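Local structure of SPCC18.06c protein (Schizosaccharomyces pombe, 2P51) at residues A[89-97]-A[242-253]; A[101-109]-A[232-243]. The protein removes the poly(A) tails of mRNAs as the catalytic 3'-exoribonuclease subunit of the CCR4-NOT complex, using two metal ions. One frame throughout, in Å; residues are numbered along the deposited sequence.

Contact 1. Residues A[89-97]-A[242-253]; sequences GLALSDEEG and ALLTARIFFEIR
In the DEDD nuclease fold of this deadenylase, the helix carrying the metal ligand Asp241 packs on the central sheet, here where Ala91, Ser93 and the turn after them meet Leu243, Ala246, Phe250 and Arg253. Strand 89-93 and helix 242-253 run in roughly the same direction, 36° apart, with axes 7.4 Å from each other at closest. Small residues permit this spacing: Ala242 CB rests on Gly89 O at 3.5 Å, and the methyl of Ala91 sits 3.7 Å from Leu243 CA. Further along, Ser93 CB approaches Phe250 CE2 obliquely. The type I turn Asp94-Gly97 then folds over the Phe250 ring, placing Gly97 CA 3.4 Å from the ring centroid and almost on its normal, a CH-pi contact; Phe249 CD2 covers the opposite face. Asp94 OD1 accepts from Glu96 N in an Asx turn, and also from Asn98 N. Arg253 closes the end. Bent at chi3 (74°), it sets one face of its guanidinium over Phe250 CD1, with NH2 at the ring edge, in the ring plane, and grips Glu95 O end-on, NH2 at 2.9 Å and NH1 at 3.0 Å, with this oxygen close to the guanidinium plane. NH2 also forms a salt bridge with Glu96 OE1 (3.1 Å), the carboxylate turned 56° from the guanidinium. Helix-on-sheet packing of this kind, its Ala242 end close to the metal-binding Asp51 and Asp241, belongs to the RNase H-like core of DEDD exonucleases.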
loop_
_atom_site.group_PDB
_atom_site.type_symbol
_atom_site.label_atom_id
_atom_site.label_comp_id
_atom_site.label_asym_id
_atom_site.label_seq_id
_atom_site.Cartn_x
_atom_site.Cartn_y
_atom_site.Cartn_z
ATOM N N GLY A 89 -4.271 2.141 2.444
ATOM C CA GLY A 89 -3.797 2.924 3.603
ATOM C C GLY A 89 -2.655 3.833 3.193
ATOM O O GLY A 89 -1.729 3.339 2.517
ATOM N N LEU A 90 -2.764 5.125 3.532
ATOM C CA LEU A 90 -1.691 6.058 3.265
ATOM C C LEU A 90 -1.312 6.781 4.569
ATOM O O LEU A 90 -2.142 7.491 5.122
ATOM C CB LEU A 90 -2.090 7.096 2.215
ATOM C CG LEU A 90 -2.539 6.635 0.833
ATOM C CD1 LEU A 90 -2.934 7.821 -0.039
ATOM C CD2 LEU A 90 -1.443 5.801 0.164
ATOM N N ALA A 91 -0.069 6.616 5.006
ATOM C CA ALA A 91 0.442 7.225 6.219
ATOM C C ALA A 91 1.534 8.227 5.840
ATOM O O ALA A 91 2.558 7.850 5.272
ATOM C CB ALA A 91 0.976 6.151 7.170
ATOM N N LEU A 92 1.295 9.498 6.179
ATOM C CA LEU A 92 2.244 10.550 5.828
ATOM C C LEU A 92 3.193 10.799 6.994
ATOM O O LEU A 92 2.800 10.804 8.152
ATOM C CB LEU A 92 1.571 11.848 5.490
ATOM C CG LEU A 92 1.053 12.000 4.037
ATOM C CD1 LEU A 92 0.172 10.897 3.533
ATOM C CD2 LEU A 92 0.332 13.371 3.961
ATOM N N SER A 93 4.465 11.053 6.627
ATOM C CA SER A 93 5.459 11.440 7.595
ATOM C C SER A 93 6.343 12.512 6.958
ATOM O O SER A 93 6.488 12.578 5.739
ATOM C CB SER A 93 6.358 10.235 7.952
ATOM O OG SER A 93 5.649 9.072 8.391
ATOM N N ASP A 94 6.988 13.280 7.837
ATOM C CA ASP A 94 8.091 14.139 7.333
ATOM C C ASP A 94 9.350 13.293 7.204
ATOM O O ASP A 94 9.371 12.065 7.430
ATOM C CB ASP A 94 8.285 15.390 8.195
ATOM C CG ASP A 94 8.896 15.132 9.551
ATOM O OD1 ASP A 94 9.337 14.015 9.904
ATOM O OD2 ASP A 94 8.928 16.087 10.351
ATOM N N GLU A 95 10.455 13.933 6.823
ATOM C CA GLU A 95 11.664 13.173 6.516
ATOM C C GLU A 95 12.387 12.648 7.745
ATOM O O GLU A 95 13.411 11.920 7.611
ATOM C CB GLU A 95 12.575 14.125 5.734
ATOM C CG GLU A 95 12.006 14.493 4.371
ATOM C CD GLU A 95 12.283 13.465 3.292
ATOM O OE1 GLU A 95 12.781 12.339 3.609
ATOM O OE2 GLU A 95 12.006 13.812 2.112
ATOM N N GLU A 96 11.868 13.022 8.921
ATOM C CA GLU A 96 12.474 12.444 10.144
ATOM C C GLU A 96 11.446 11.608 10.894
ATOM O O GLU A 96 11.678 11.288 12.063
ATOM C CB GLU A 96 13.089 13.555 10.952
ATOM C CG GLU A 96 14.453 13.994 10.413
ATOM C CD GLU A 96 15.569 12.972 10.337
ATOM O OE1 GLU A 96 15.609 11.930 11.030
ATOM O OE2 GLU A 96 16.509 13.223 9.530
ATOM N N GLY A 97 10.378 11.207 10.204
ATOM C CA GLY A 97 9.434 10.235 10.751
ATOM C C GLY A 97 8.297 10.807 11.570
ATOM O O GLY A 97 7.512 10.058 12.161
ATOM N N ALA A 242 -0.220 0.455 7.108
ATOM C CA ALA A 242 0.603 1.489 6.454
ATOM C C ALA A 242 1.337 2.305 7.490
ATOM O O ALA A 242 2.502 2.722 7.356
ATOM C CB ALA A 242 -0.288 2.405 5.601
ATOM N N LEU A 243 0.677 2.602 8.609
ATOM C CA LEU A 243 1.349 3.395 9.650
ATOM C C LEU A 243 2.482 2.602 10.264
ATOM O O LEU A 243 3.564 3.105 10.584
ATOM C CB LEU A 243 0.303 3.744 10.721
ATOM C CG LEU A 243 0.824 4.393 12.014
ATOM C CD1 LEU A 243 1.537 5.689 11.717
ATOM C CD2 LEU A 243 -0.322 4.647 12.987
ATOM N N LEU A 244 2.282 1.287 10.518
ATOM C CA LEU A 244 3.382 0.490 11.061
ATOM C C LEU A 244 4.565 0.429 10.100
ATOM O O LEU A 244 5.723 0.429 10.554
ATOM C CB LEU A 244 2.885 -0.951 11.332
ATOM C CG LEU A 244 3.756 -1.792 12.255
ATOM C CD1 LEU A 244 3.942 -1.113 13.606
ATOM C CD2 LEU A 244 3.124 -3.175 12.443
ATOM N N THR A 245 4.214 0.346 8.800
ATOM C CA THR A 245 5.217 0.363 7.752
ATOM C C THR A 245 6.061 1.630 7.878
ATOM O O THR A 245 7.314 1.564 7.842
ATOM C CB THR A 245 4.549 0.308 6.369
ATOM O OG1 THR A 245 3.863 -0.978 6.278
ATOM C CG2 THR A 245 5.554 0.323 5.224
ATOM N N ALA A 246 5.415 2.771 8.028
ATOM C CA ALA A 246 6.197 4.029 8.179
ATOM C C ALA A 246 7.127 3.950 9.377
ATOM O O ALA A 246 8.328 4.299 9.337
ATOM C CB ALA A 246 5.252 5.202 8.358
ATOM N N ARG A 247 6.567 3.506 10.512
ATOM C CA ARG A 247 7.392 3.516 11.727
ATOM C C ARG A 247 8.553 2.541 11.605
ATOM O O ARG A 247 9.677 2.876 12.047
ATOM C CB ARG A 247 6.524 3.197 12.967
ATOM C CG ARG A 247 5.425 4.240 13.086
ATOM C CD ARG A 247 4.543 4.002 14.277
ATOM N NE ARG A 247 3.994 5.332 14.614
ATOM C CZ ARG A 247 3.172 5.472 15.653
ATOM N NH1 ARG A 247 2.879 4.368 16.344
ATOM N NH2 ARG A 247 2.734 6.701 15.877
ATOM N N ILE A 248 8.360 1.361 11.037
ATOM C CA ILE A 248 9.489 0.437 10.831
ATOM C C ILE A 248 10.543 1.047 9.892
ATOM O O ILE A 248 11.764 0.888 10.113
ATOM C CB ILE A 248 8.969 -0.920 10.342
ATOM C CG1 ILE A 248 8.209 -1.717 11.426
ATOM C CG2 ILE A 248 10.109 -1.769 9.785
ATOM C CD1 ILE A 248 7.349 -2.766 10.704
ATOM N N PHE A 249 10.060 1.733 8.847
ATOM C CA PHE A 249 11.031 2.309 7.907
ATOM C C PHE A 249 11.988 3.249 8.627
ATOM O O PHE A 249 13.204 3.150 8.458
ATOM C CB PHE A 249 10.330 3.065 6.750
ATOM C CG PHE A 249 11.335 3.812 5.866
ATOM C CD1 PHE A 249 12.118 3.115 4.959
ATOM C CD2 PHE A 249 11.469 5.198 5.979
ATOM C CE1 PHE A 249 13.025 3.798 4.155
ATOM C CE2 PHE A 249 12.381 5.873 5.173
ATOM C CZ PHE A 249 13.164 5.182 4.275
ATOM N N PHE A 250 11.458 4.170 9.450
ATOM C CA PHE A 250 12.366 5.168 10.055
ATOM C C PHE A 250 13.292 4.473 11.058
ATOM O O PHE A 250 14.468 4.861 11.211
ATOM C CB PHE A 250 11.584 6.320 10.666
ATOM C CG PHE A 250 11.033 7.196 9.522
ATOM C CD1 PHE A 250 11.877 8.084 8.887
ATOM C CD2 PHE A 250 9.702 7.083 9.112
ATOM C CE1 PHE A 250 11.413 8.880 7.842
ATOM C CE2 PHE A 250 9.222 7.893 8.095
ATOM C CZ PHE A 250 10.074 8.784 7.482
ATOM N N GLU A 251 12.762 3.431 11.723
ATOM C CA GLU A 251 13.637 2.765 12.714
ATOM C C GLU A 251 14.742 1.999 12.003
ATOM O O GLU A 251 15.892 2.018 12.486
ATOM C CB GLU A 251 12.806 1.830 13.611
ATOM C CG GLU A 251 13.603 1.223 14.751
ATOM C CD GLU A 251 14.206 2.200 15.736
ATOM O OE1 GLU A 251 13.718 3.356 15.752
ATOM O OE2 GLU A 251 15.149 1.819 16.479
ATOM N N ILE A 252 14.473 1.310 10.910
ATOM C CA ILE A 252 15.486 0.593 10.127
ATOM C C ILE A 252 16.498 1.572 9.559
ATOM O O ILE A 252 17.723 1.364 9.553
ATOM C CB ILE A 252 14.725 -0.177 8.996
ATOM C CG1 ILE A 252 14.025 -1.429 9.556
ATOM C CG2 ILE A 252 15.577 -0.428 7.784
ATOM C CD1 ILE A 252 13.080 -1.894 8.389
ATOM N N ARG A 253 15.987 2.732 9.054
ATOM C CA ARG A 253 16.881 3.748 8.510
ATOM C C ARG A 253 17.845 4.213 9.591
ATOM O O ARG A 253 19.045 4.389 9.367
ATOM C CB ARG A 253 16.077 4.949 8.017
ATOM C CG ARG A 253 16.929 5.903 7.190
ATOM C CD ARG A 253 16.067 7.063 6.676
ATOM N NE ARG A 253 15.806 7.954 7.809
ATOM C CZ ARG A 253 15.250 9.162 7.655
ATOM N NH1 ARG A 253 14.872 9.612 6.444
ATOM N NH2 ARG A 253 15.075 9.879 8.757
#

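Contact 2. Residues A[101-109]-A[232-243]; sequences VEACTWQFN and IGPQHQAGSDAL. With MG (magnesium ion), chain C.
Strand 105-109 and residues 238-243, the start of helix 238-257, run roughly antiparallel, at 145°, with axes 7.0 Å apart and Gln107 CA only 4.5 Å from Gly239 CA. Glycine lets the chains come this near. The side chain of Gln107, with CG anti to the backbone N (chi1 178°), stretches to the helix start, where OE1 accepts from Gly239 N at 2.9 Å with the donor tilted 23° from the carbonyl plane. OE1 also accepts a hydrogen bond from a water that in turn accepts from Ser240 N, so the amide oxygen serves Gly239 N directly and Ser240 N through the water. Its NE2 is hydrogen-bonded to Asp25 OD1 and only weakly to OE1 of Gln237, the N-cap residue, whose own NE2 is hydrogen-bonded to Ser130 O. This helix start belongs to the DEDD active site: Asp241 OD2 binds one of the two magnesium ions at 2.0 Å, alongside Asp51, Glu53 and three waters. Asp241 OD1 is held by His236 N, on the syn side, and by Arg231. Nearer the strand's beginning, Thr105 OG1 donates to Gly239 O at 3.0 Å, on the face opposite the helical donor Leu243 N. Beyond it, Leu243 reaches Cys104 with both methyls, CD2 lying 3.6 Å from Cys104 CB, while Cys104 SG approaches Ile232 CD1.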
loop_
_atom_site.group_PDB
_atom_site.type_symbol
_atom_site.label_atom_id
_atom_site.label_comp_id
_atom_site.label_asym_id
_atom_site.label_seq_id
_atom_site.Cartn_x
_atom_site.Cartn_y
_atom_site.Cartn_z
ATOM N N VAL A 101 -0.086 16.007 13.003
ATOM C CA VAL A 101 -0.981 15.761 14.160
ATOM C C VAL A 101 -2.397 15.507 13.696
ATOM O O VAL A 101 -3.191 14.856 14.396
ATOM C CB VAL A 101 -0.920 16.980 15.093
ATOM C CG1 VAL A 101 -1.819 16.795 16.312
ATOM C CG2 VAL A 101 0.523 17.240 15.528
ATOM N N GLU A 102 -2.749 15.988 12.507
ATOM C CA GLU A 102 -4.066 15.755 11.943
ATOM C C GLU A 102 -4.420 14.278 11.786
ATOM O O GLU A 102 -5.596 13.916 11.872
ATOM C CB GLU A 102 -4.158 16.364 10.540
ATOM C CG GLU A 102 -4.195 17.883 10.480
ATOM C CD GLU A 102 -2.830 18.554 10.512
ATOM O OE1 GLU A 102 -1.796 17.910 10.832
ATOM O OE2 GLU A 102 -2.765 19.795 10.239
ATOM N N ALA A 103 -3.425 13.417 11.498
ATOM C CA ALA A 103 -3.716 12.015 11.255
ATOM C C ALA A 103 -2.442 11.212 11.205
ATOM O O ALA A 103 -1.494 11.589 10.504
ATOM C CB ALA A 103 -4.427 11.838 9.910
ATOM N N CYS A 104 -2.406 10.107 11.936
ATOM C CA CYS A 104 -1.268 9.192 11.780
ATOM C C CYS A 104 -1.375 8.492 10.426
ATOM O O CYS A 104 -0.344 8.148 9.853
ATOM C CB CYS A 104 -1.217 8.168 12.909
ATOM S SG CYS A 104 -1.125 8.788 14.615
ATOM N N THR A 105 -2.583 8.247 9.913
ATOM C CA THR A 105 -2.762 7.503 8.668
ATOM C C THR A 105 -4.188 7.692 8.157
ATOM O O THR A 105 -5.113 7.970 8.936
ATOM C CB THR A 105 -2.418 6.014 8.888
ATOM O OG1 THR A 105 -2.463 5.315 7.640
ATOM C CG2 THR A 105 -3.426 5.328 9.818
ATOM N N TRP A 106 -4.404 7.553 6.843
ATOM C CA TRP A 106 -5.712 7.543 6.227
ATOM C C TRP A 106 -6.014 6.129 5.734
ATOM O O TRP A 106 -5.109 5.451 5.223
ATOM C CB TRP A 106 -5.761 8.463 4.994
ATOM C CG TRP A 106 -5.929 9.915 5.355
ATOM C CD1 TRP A 106 -7.134 10.587 5.377
ATOM C CD2 TRP A 106 -4.923 10.866 5.735
ATOM N NE1 TRP A 106 -6.922 11.902 5.752
ATOM C CE2 TRP A 106 -5.603 12.100 5.972
ATOM C CE3 TRP A 106 -3.537 10.814 5.905
ATOM C CZ2 TRP A 106 -4.926 13.258 6.363
ATOM C CZ3 TRP A 106 -2.847 11.952 6.287
ATOM C CH2 TRP A 106 -3.545 13.161 6.512
ATOM N N GLN A 107 -7.276 5.765 5.863
ATOM C CA GLN A 107 -7.724 4.490 5.373
ATOM C C GLN A 107 -8.872 4.724 4.390
ATOM O O GLN A 107 -9.966 5.103 4.785
ATOM C CB GLN A 107 -8.193 3.651 6.563
ATOM C CG GLN A 107 -8.752 2.283 6.221
ATOM C CD GLN A 107 -8.685 1.409 7.487
ATOM O OE1 GLN A 107 -7.673 0.698 7.626
ATOM N NE2 GLN A 107 -9.715 1.462 8.308
ATOM N N PHE A 108 -8.625 4.459 3.104
ATOM C CA PHE A 108 -9.598 4.623 2.042
ATOM C C PHE A 108 -10.352 3.310 1.874
ATOM O O PHE A 108 -9.690 2.276 1.662
ATOM C CB PHE A 108 -8.882 4.968 0.730
ATOM C CG PHE A 108 -8.227 6.337 0.802
ATOM C CD1 PHE A 108 -8.910 7.452 0.333
ATOM C CD2 PHE A 108 -6.977 6.512 1.342
ATOM C CE1 PHE A 108 -8.319 8.707 0.422
ATOM C CE2 PHE A 108 -6.393 7.776 1.440
ATOM C CZ PHE A 108 -7.057 8.896 1.008
ATOM N N ASN A 109 -11.669 3.340 1.989
ATOM C CA ASN A 109 -12.484 2.121 1.933
ATOM C C ASN A 109 -13.254 2.024 0.624
ATOM O O ASN A 109 -14.025 2.967 0.335
ATOM C CB ASN A 109 -13.451 2.164 3.136
ATOM C CG ASN A 109 -12.665 2.148 4.453
ATOM O OD1 ASN A 109 -11.967 1.168 4.757
ATOM N ND2 ASN A 109 -12.782 3.253 5.185
ATOM N N ILE A 232 -0.605 1.006 16.269
ATOM C CA ILE A 232 -1.806 1.742 16.575
ATOM C C ILE A 232 -2.874 1.204 15.636
ATOM O O ILE A 232 -2.628 1.183 14.424
ATOM C CB ILE A 232 -1.593 3.260 16.361
ATOM C CG1 ILE A 232 -0.604 3.900 17.340
ATOM C CG2 ILE A 232 -2.932 4.005 16.378
ATOM C CD1 ILE A 232 -0.553 5.402 17.419
ATOM N N GLY A 233 -4.050 0.767 16.070
ATOM C CA GLY A 233 -5.080 0.329 15.127
ATOM C C GLY A 233 -4.956 -1.172 14.939
ATOM O O GLY A 233 -4.076 -1.877 15.457
ATOM N N PRO A 234 -5.946 -1.655 14.168
ATOM C CA PRO A 234 -6.102 -3.087 13.924
ATOM C C PRO A 234 -5.132 -3.679 12.897
ATOM O O PRO A 234 -5.022 -3.166 11.791
ATOM C CB PRO A 234 -7.547 -3.187 13.404
ATOM C CG PRO A 234 -7.878 -1.827 12.874
ATOM C CD PRO A 234 -7.014 -0.820 13.577
ATOM N N GLN A 235 -4.440 -4.779 13.244
ATOM C CA GLN A 235 -3.659 -5.528 12.262
ATOM C C GLN A 235 -4.567 -5.990 11.118
ATOM O O GLN A 235 -5.740 -6.359 11.265
ATOM C CB GLN A 235 -2.990 -6.700 12.966
ATOM C CG GLN A 235 -2.078 -7.563 12.119
ATOM C CD GLN A 235 -1.184 -8.475 12.927
ATOM O OE1 GLN A 235 -0.309 -9.119 12.319
ATOM N NE2 GLN A 235 -1.328 -8.617 14.233
ATOM N N HIS A 236 -3.990 -5.974 9.907
ATOM C CA HIS A 236 -4.676 -6.467 8.728
ATOM C C HIS A 236 -5.796 -5.511 8.366
ATOM O O HIS A 236 -6.768 -5.939 7.734
ATOM C CB HIS A 236 -5.131 -7.933 8.951
ATOM C CG HIS A 236 -5.241 -8.630 7.640
ATOM N ND1 HIS A 236 -4.240 -9.466 7.178
ATOM C CD2 HIS A 236 -6.208 -8.599 6.688
ATOM C CE1 HIS A 236 -4.585 -9.931 5.978
ATOM N NE2 HIS A 236 -5.792 -9.431 5.655
ATOM N N GLN A 237 -5.625 -4.228 8.708
ATOM C CA GLN A 237 -6.396 -3.151 8.106
ATOM C C GLN A 237 -5.384 -2.185 7.483
ATOM O O GLN A 237 -4.340 -1.981 8.118
ATOM C CB GLN A 237 -7.380 -2.435 9.049
ATOM C CG GLN A 237 -8.586 -3.385 9.314
ATOM C CD GLN A 237 -9.847 -2.634 9.650
ATOM O OE1 GLN A 237 -10.283 -1.705 8.978
ATOM N NE2 GLN A 237 -10.516 -2.976 10.774
ATOM N N ALA A 238 -5.670 -1.660 6.293
ATOM C CA ALA A 238 -4.571 -1.016 5.542
ATOM C C ALA A 238 -4.073 0.247 6.218
ATOM O O ALA A 238 -2.883 0.558 6.103
ATOM C CB ALA A 238 -4.956 -0.730 4.116
ATOM N N GLY A 239 -4.918 1.018 6.892
ATOM C CA GLY A 239 -4.499 2.228 7.566
ATOM C C GLY A 239 -3.459 1.931 8.610
ATOM O O GLY A 239 -2.344 2.498 8.629
ATOM N N SER A 240 -3.748 1.006 9.505
ATOM C CA SER A 240 -2.852 0.610 10.585
ATOM C C SER A 240 -1.606 -0.046 10.023
ATOM O O SER A 240 -0.481 0.248 10.475
ATOM C CB SER A 240 -3.620 -0.355 11.504
ATOM O OG SER A 240 -2.754 -0.805 12.534
ATOM N N ASP A 241 -1.779 -0.916 9.030
ATOM C CA ASP A 241 -0.583 -1.560 8.456
ATOM C C ASP A 241 0.336 -0.531 7.781
ATOM O O ASP A 241 1.581 -0.649 7.892
ATOM C CB ASP A 241 -0.970 -2.628 7.444
ATOM C CG ASP A 241 -1.707 -3.825 8.010
ATOM O OD1 ASP A 241 -1.646 -4.083 9.244
ATOM O OD2 ASP A 241 -2.384 -4.564 7.235
ATOM N N ALA A 242 -0.220 0.455 7.108
ATOM C CA ALA A 242 0.603 1.489 6.454
ATOM C C ALA A 242 1.337 2.305 7.490
ATOM O O ALA A 242 2.502 2.722 7.356
ATOM C CB ALA A 242 -0.288 2.405 5.601
ATOM N N LEU A 243 0.677 2.602 8.609
ATOM C CA LEU A 243 1.349 3.395 9.650
ATOM C C LEU A 243 2.482 2.602 10.264
ATOM O O LEU A 243 3.564 3.105 10.584
ATOM C CB LEU A 243 0.303 3.744 10.721
ATOM C CG LEU A 243 0.824 4.393 12.014
ATOM C CD1 LEU A 243 1.537 5.689 11.717
ATOM C CD2 LEU A 243 -0.322 4.647 12.987
HETATM MG MG MG C . -2.375 -5.153 5.279
HETATM O O HOH W 1 -6.588 0.686 10.120
HETATM O O HOH W 2 -2.329 -6.025 3.339
HETATM O O HOH W 3 -0.450 -5.836 5.766
HETATM O O HOH W 4 -3.172 -7.006 5.805
#

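In the fold
Both contacts lay helix 238-257 against the same mixed sheet, and they share Ala242 and Leu243. Strands 87-93 and 105-109, consecutive in the chain, are antiparallel neighbours in that sheet, so the helix runs roughly with the first and roughly against the second. The contacts touch directly: Leu90 O lies 2.8 Å from Trp106 N, a probable hydrogen bond between the strands, and Gly89 N packs 3.4 Å from Ala238 CB on the helix. Contact 2 is buried and largely polar, one amide and one hydroxyl of the strand meeting the backbone of the helix turn that carries the metal ligand Asp241. Contact 1 changes along its length, from close-packed small residues near the catalytic carboxylates to an aromatic ring and charged groups at a partly exposed turn.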